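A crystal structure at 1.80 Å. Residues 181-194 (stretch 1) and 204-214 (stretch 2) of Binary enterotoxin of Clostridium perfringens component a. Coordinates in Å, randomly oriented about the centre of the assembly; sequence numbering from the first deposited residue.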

# COMPACT_ATOMS: atom_id res chain seq x y z
N LEU A 181 0.07 9.34 -17.41
CA LEU A 181 -0.42 8.11 -16.83
C LEU A 181 0.75 7.30 -16.26
O LEU A 181 1.62 6.85 -17.00
CB LEU A 181 -1.20 7.32 -17.88
CG LEU A 181 -1.87 6.00 -17.51
CD1 LEU A 181 -2.64 6.10 -16.21
CD2 LEU A 181 -2.78 5.56 -18.64
N ILE A 182 0.77 7.14 -14.95
CA ILE A 182 1.85 6.42 -14.28
C ILE A 182 1.48 4.97 -13.99
O ILE A 182 0.38 4.68 -13.53
CB ILE A 182 2.25 7.10 -12.96
CG1 ILE A 182 2.48 8.60 -13.16
CG2 ILE A 182 3.48 6.42 -12.36
CD1 ILE A 182 2.37 9.40 -11.89
N ASP A 183 2.41 4.06 -14.27
CA ASP A 183 2.23 2.63 -14.01
C ASP A 183 1.84 2.30 -12.56
O ASP A 183 2.06 3.08 -11.63
CB ASP A 183 3.51 1.89 -14.39
CG ASP A 183 3.27 0.44 -14.75
OD1 ASP A 183 2.09 0.04 -14.82
OD2 ASP A 183 4.26 -0.29 -14.98
N GLN A 184 1.26 1.11 -12.39
CA GLN A 184 0.97 0.55 -11.08
C GLN A 184 2.25 0.22 -10.33
O GLN A 184 3.31 0.08 -10.94
CB GLN A 184 0.13 -0.72 -11.21
CG GLN A 184 -1.36 -0.52 -11.38
CD GLN A 184 -2.13 -1.83 -11.18
OE1 GLN A 184 -2.85 -1.99 -10.20
NE2 GLN A 184 -1.96 -2.76 -12.11
N GLY A 185 2.14 0.09 -9.00
CA GLY A 185 3.22 -0.44 -8.18
C GLY A 185 4.04 0.56 -7.38
O GLY A 185 5.01 0.17 -6.73
N TYR A 186 3.66 1.83 -7.40
CA TYR A 186 4.49 2.83 -6.72
C TYR A 186 3.90 3.34 -5.42
O TYR A 186 2.72 3.11 -5.09
CB TYR A 186 4.76 4.01 -7.66
CG TYR A 186 5.55 3.62 -8.88
CD1 TYR A 186 6.94 3.55 -8.85
CD2 TYR A 186 4.91 3.30 -10.07
CE1 TYR A 186 7.66 3.19 -9.96
CE2 TYR A 186 5.63 2.93 -11.20
CZ TYR A 186 7.00 2.87 -11.14
OH TYR A 186 7.72 2.51 -12.25
N SER A 187 4.74 4.04 -4.67
CA SER A 187 4.34 4.70 -3.45
C SER A 187 4.85 6.14 -3.41
O SER A 187 5.75 6.52 -4.17
CB SER A 187 4.85 3.93 -2.23
OG SER A 187 4.58 2.53 -2.33
N LEU A 188 4.28 6.93 -2.52
CA LEU A 188 4.66 8.32 -2.32
C LEU A 188 5.42 8.51 -1.01
O LEU A 188 4.97 8.07 0.06
CB LEU A 188 3.39 9.19 -2.34
CG LEU A 188 3.45 10.71 -2.18
CD1 LEU A 188 2.18 11.29 -2.75
CD2 LEU A 188 3.61 11.12 -0.72
N LYS A 189 6.56 9.19 -1.10
CA LYS A 189 7.37 9.54 0.07
C LYS A 189 7.56 11.04 0.14
O LYS A 189 8.20 11.64 -0.74
CB LYS A 189 8.73 8.84 0.01
CG LYS A 189 9.62 9.13 1.19
CD LYS A 189 10.98 8.51 1.01
CE LYS A 189 11.81 8.64 2.29
NZ LYS A 189 13.18 8.14 2.08
N ALA A 190 7.03 11.66 1.19
CA ALA A 190 7.07 13.11 1.30
C ALA A 190 8.50 13.60 1.53
O ALA A 190 9.29 12.96 2.24
CB ALA A 190 6.13 13.60 2.41
N THR A 191 8.85 14.71 0.89
CA THR A 191 10.19 15.28 0.93
C THR A 191 10.15 16.73 1.38
O THR A 191 11.19 17.36 1.53
CB THR A 191 10.88 15.22 -0.46
OG1 THR A 191 10.12 15.98 -1.42
CG2 THR A 191 10.98 13.78 -0.94
N GLY A 192 8.95 17.28 1.56
CA GLY A 192 8.81 18.66 2.01
C GLY A 192 7.35 19.06 2.18
O GLY A 192 6.46 18.43 1.61
N LEU A 193 7.12 20.11 2.97
CA LEU A 193 5.77 20.62 3.22
C LEU A 193 5.79 22.13 3.38
O LEU A 193 6.67 22.69 4.04
CB LEU A 193 5.16 19.97 4.48
CG LEU A 193 3.76 20.42 4.90
CD1 LEU A 193 2.63 19.85 4.01
CD2 LEU A 193 3.47 20.06 6.36
N SER A 194 4.83 22.78 2.75
CA SER A 194 4.72 24.23 2.76
C SER A 194 3.33 24.63 2.34
O SER A 194 2.57 23.82 1.80
CB SER A 194 5.76 24.86 1.85
OG SER A 194 5.55 24.46 0.51
N ALA A 204 -2.11 23.07 1.23
CA ALA A 204 -0.94 22.39 1.75
C ALA A 204 -0.20 21.71 0.60
O ALA A 204 -0.72 20.78 -0.02
CB ALA A 204 -1.34 21.37 2.82
N LYS A 205 1.00 22.20 0.29
CA LYS A 205 1.79 21.63 -0.79
C LYS A 205 2.73 20.54 -0.26
O LYS A 205 3.67 20.81 0.48
CB LYS A 205 2.57 22.72 -1.51
CG LYS A 205 3.40 22.23 -2.68
CD LYS A 205 4.26 23.36 -3.19
CE LYS A 205 5.41 22.85 -4.03
NZ LYS A 205 6.35 23.96 -4.39
N VAL A 206 2.46 19.31 -0.67
CA VAL A 206 3.31 18.18 -0.34
C VAL A 206 4.29 17.93 -1.48
O VAL A 206 3.88 17.56 -2.59
CB VAL A 206 2.48 16.90 -0.07
CG1 VAL A 206 3.38 15.71 0.24
CG2 VAL A 206 1.50 17.13 1.08
N ASP A 207 5.56 18.19 -1.23
CA ASP A 207 6.60 17.74 -2.15
C ASP A 207 6.83 16.27 -1.84
O ASP A 207 6.87 15.88 -0.67
CB ASP A 207 7.90 18.53 -1.98
CG ASP A 207 7.79 19.97 -2.50
OD1 ASP A 207 7.07 20.22 -3.49
OD2 ASP A 207 8.47 20.84 -1.93
N ALA A 208 6.96 15.46 -2.88
CA ALA A 208 7.20 14.03 -2.67
C ALA A 208 7.95 13.37 -3.83
O ALA A 208 7.96 13.87 -4.97
CB ALA A 208 5.88 13.31 -2.45
N ASP A 209 8.55 12.24 -3.51
CA ASP A 209 9.18 11.36 -4.49
C ASP A 209 8.31 10.16 -4.80
O ASP A 209 7.70 9.55 -3.91
CB ASP A 209 10.54 10.85 -4.00
CG ASP A 209 11.62 11.92 -4.01
OD1 ASP A 209 11.46 13.00 -4.60
OD2 ASP A 209 12.66 11.65 -3.42
N LEU A 210 8.27 9.79 -6.07
CA LEU A 210 7.70 8.52 -6.46
C LEU A 210 8.76 7.46 -6.23
O LEU A 210 9.84 7.52 -6.83
CB LEU A 210 7.27 8.54 -7.93
CG LEU A 210 6.47 7.32 -8.38
CD1 LEU A 210 4.98 7.58 -8.30
CD2 LEU A 210 6.88 6.94 -9.79
N ILE A 211 8.48 6.52 -5.33
CA ILE A 211 9.40 5.44 -5.01
C ILE A 211 8.73 4.10 -5.25
O ILE A 211 7.50 4.00 -5.32
CB ILE A 211 9.88 5.48 -3.54
CG1 ILE A 211 8.74 5.11 -2.60
CG2 ILE A 211 10.51 6.84 -3.22
CD1 ILE A 211 9.21 4.60 -1.22
N LYS A 212 9.55 3.06 -5.39
CA LYS A 212 9.01 1.73 -5.61
C LYS A 212 9.41 0.84 -4.46
O LYS A 212 10.60 0.58 -4.25
CB LYS A 212 9.51 1.15 -6.94
CG LYS A 212 8.77 -0.09 -7.38
CD LYS A 212 9.26 -0.55 -8.74
CE LYS A 212 8.10 -0.79 -9.69
NZ LYS A 212 7.17 -1.82 -9.15
N GLN A 213 8.42 0.38 -3.71
CA GLN A 213 8.67 -0.50 -2.58
C GLN A 213 8.65 -1.95 -3.04
O GLN A 213 8.01 -2.27 -4.04
CB GLN A 213 7.63 -0.28 -1.48
CG GLN A 213 7.59 1.14 -0.92
CD GLN A 213 6.82 1.21 0.38
OE1 GLN A 213 7.40 1.07 1.47
NE2 GLN A 213 5.50 1.42 0.29
N LEU A 214 9.36 -2.81 -2.32
CA LEU A 214 9.33 -4.25 -2.60
C LEU A 214 8.01 -4.81 -2.08
O LEU A 214 7.74 -4.84 -0.87
CB LEU A 214 10.52 -4.97 -1.98
CG LEU A 214 10.67 -6.48 -2.26
CD1 LEU A 214 10.89 -6.75 -3.73
CD2 LEU A 214 11.79 -7.09 -1.43
O HOH W 1 5.51 0.92 -4.11
O HOH W 2 5.99 -2.45 -5.93
O HOH W 3 10.56 15.41 -4.08
O HOH W 4 6.13 21.62 -0.23

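The two stretches pair as antiparallel β-strands, burying 1022 Å² counted over both sides, and the backbone supplies most of the polar contacts. Reciprocal hydrogen bonds mark the hydrogen-bonded pairs. Ser-187 N donates to Ile-211 O at 2.8 Å, and Ile-211 N returns a bond to Ser-187 O at 3.0 Å, both nearly linear. The pattern repeats two residues on, where Lys-189 N lies 3.1 Å from Asp-209 O and Asp-209 N lies 2.9 Å from Lys-189 O. Beyond a β-bulge, Ser-194 N reaches Lys-205 O at 3.2 Å and Lys-205 N reaches Ser-194 O at 2.7 Å, with more bent angles of 148° and 155°.

The bulge shifts the register by one residue between Ala-190 and Gly-192. Two successive amides converge there on a single carbonyl: Thr-191 N donates to Asp-207 O at 2.8 Å and 175°, whereas the bond from Gly-192 N to Asp-207 O is weak, at 3.4 Å and 137°. Asp-207 N in turn donates to Gly-192 O at 3.0 Å. The same Asp-207 O also receives a CA-H...O contact from Ala-190 CA at 3.4 Å. A second such contact, Leu-193 CA to Lys-205 O at 3.5 Å, is straighter at the hydrogen.

Apolar packing gathers on the face of the sheet carrying Leu-188, Ala-190, Leu-193, Val-206, Ala-208 and Leu-210. Leu-188 CG rests 3.6 Å from Ala-208 CB, and Ala-190 CB lies 4.1 Å from Val-206 CG1. The latter valine also meets Leu-193, whose CD1 is 4.2 Å from Val-206 CG2. Small side chains at Ala-190 and Ala-208 accompany the closest CA-CA spacing in the register, 4.1 Å between their CA atoms.

At the other end of the pairing, Leu-210 CD2 sits over one face of the Tyr-186 ring, 3.8 Å from its centroid and 21° off the normal, a CH-π arrangement. The same methyl approaches Ile-182 CG2 at 4.3 Å, so Leu-210 links the tyrosine to the earlier strand. Lys-212 NZ lies 5.2 Å from the Tyr-186 ring centroid, close to the ring normal but far enough away to offer at most a weak cation-π attraction.

One direct hydrogen bond between side chains crosses the contact: Gln-213 NE2 donates to Ser-187 OG at 3.0 Å, tying the loop after the second strand to the first.

Ordered waters extend the polar network. Water 1 donates to Gly-185 O at 2.8 Å, accepts from Gln-213 N at 3.0 Å and hydrogen-bonds Ser-187 OG at 2.6 Å, reinforcing the junction made by the glutamine. Beside the bulge, water 3 bridges the strands by bonding Thr-191 OG1 at 2.8 Å and donating to Asp-209 OD1 at 2.6 Å. Water 4 connects Ser-194 OG, 3.0 Å from its oxygen, with Lys-205 O, to which it donates at 2.7 Å; its bond to Asp-207 OD2, at 3.0 Å, is weak.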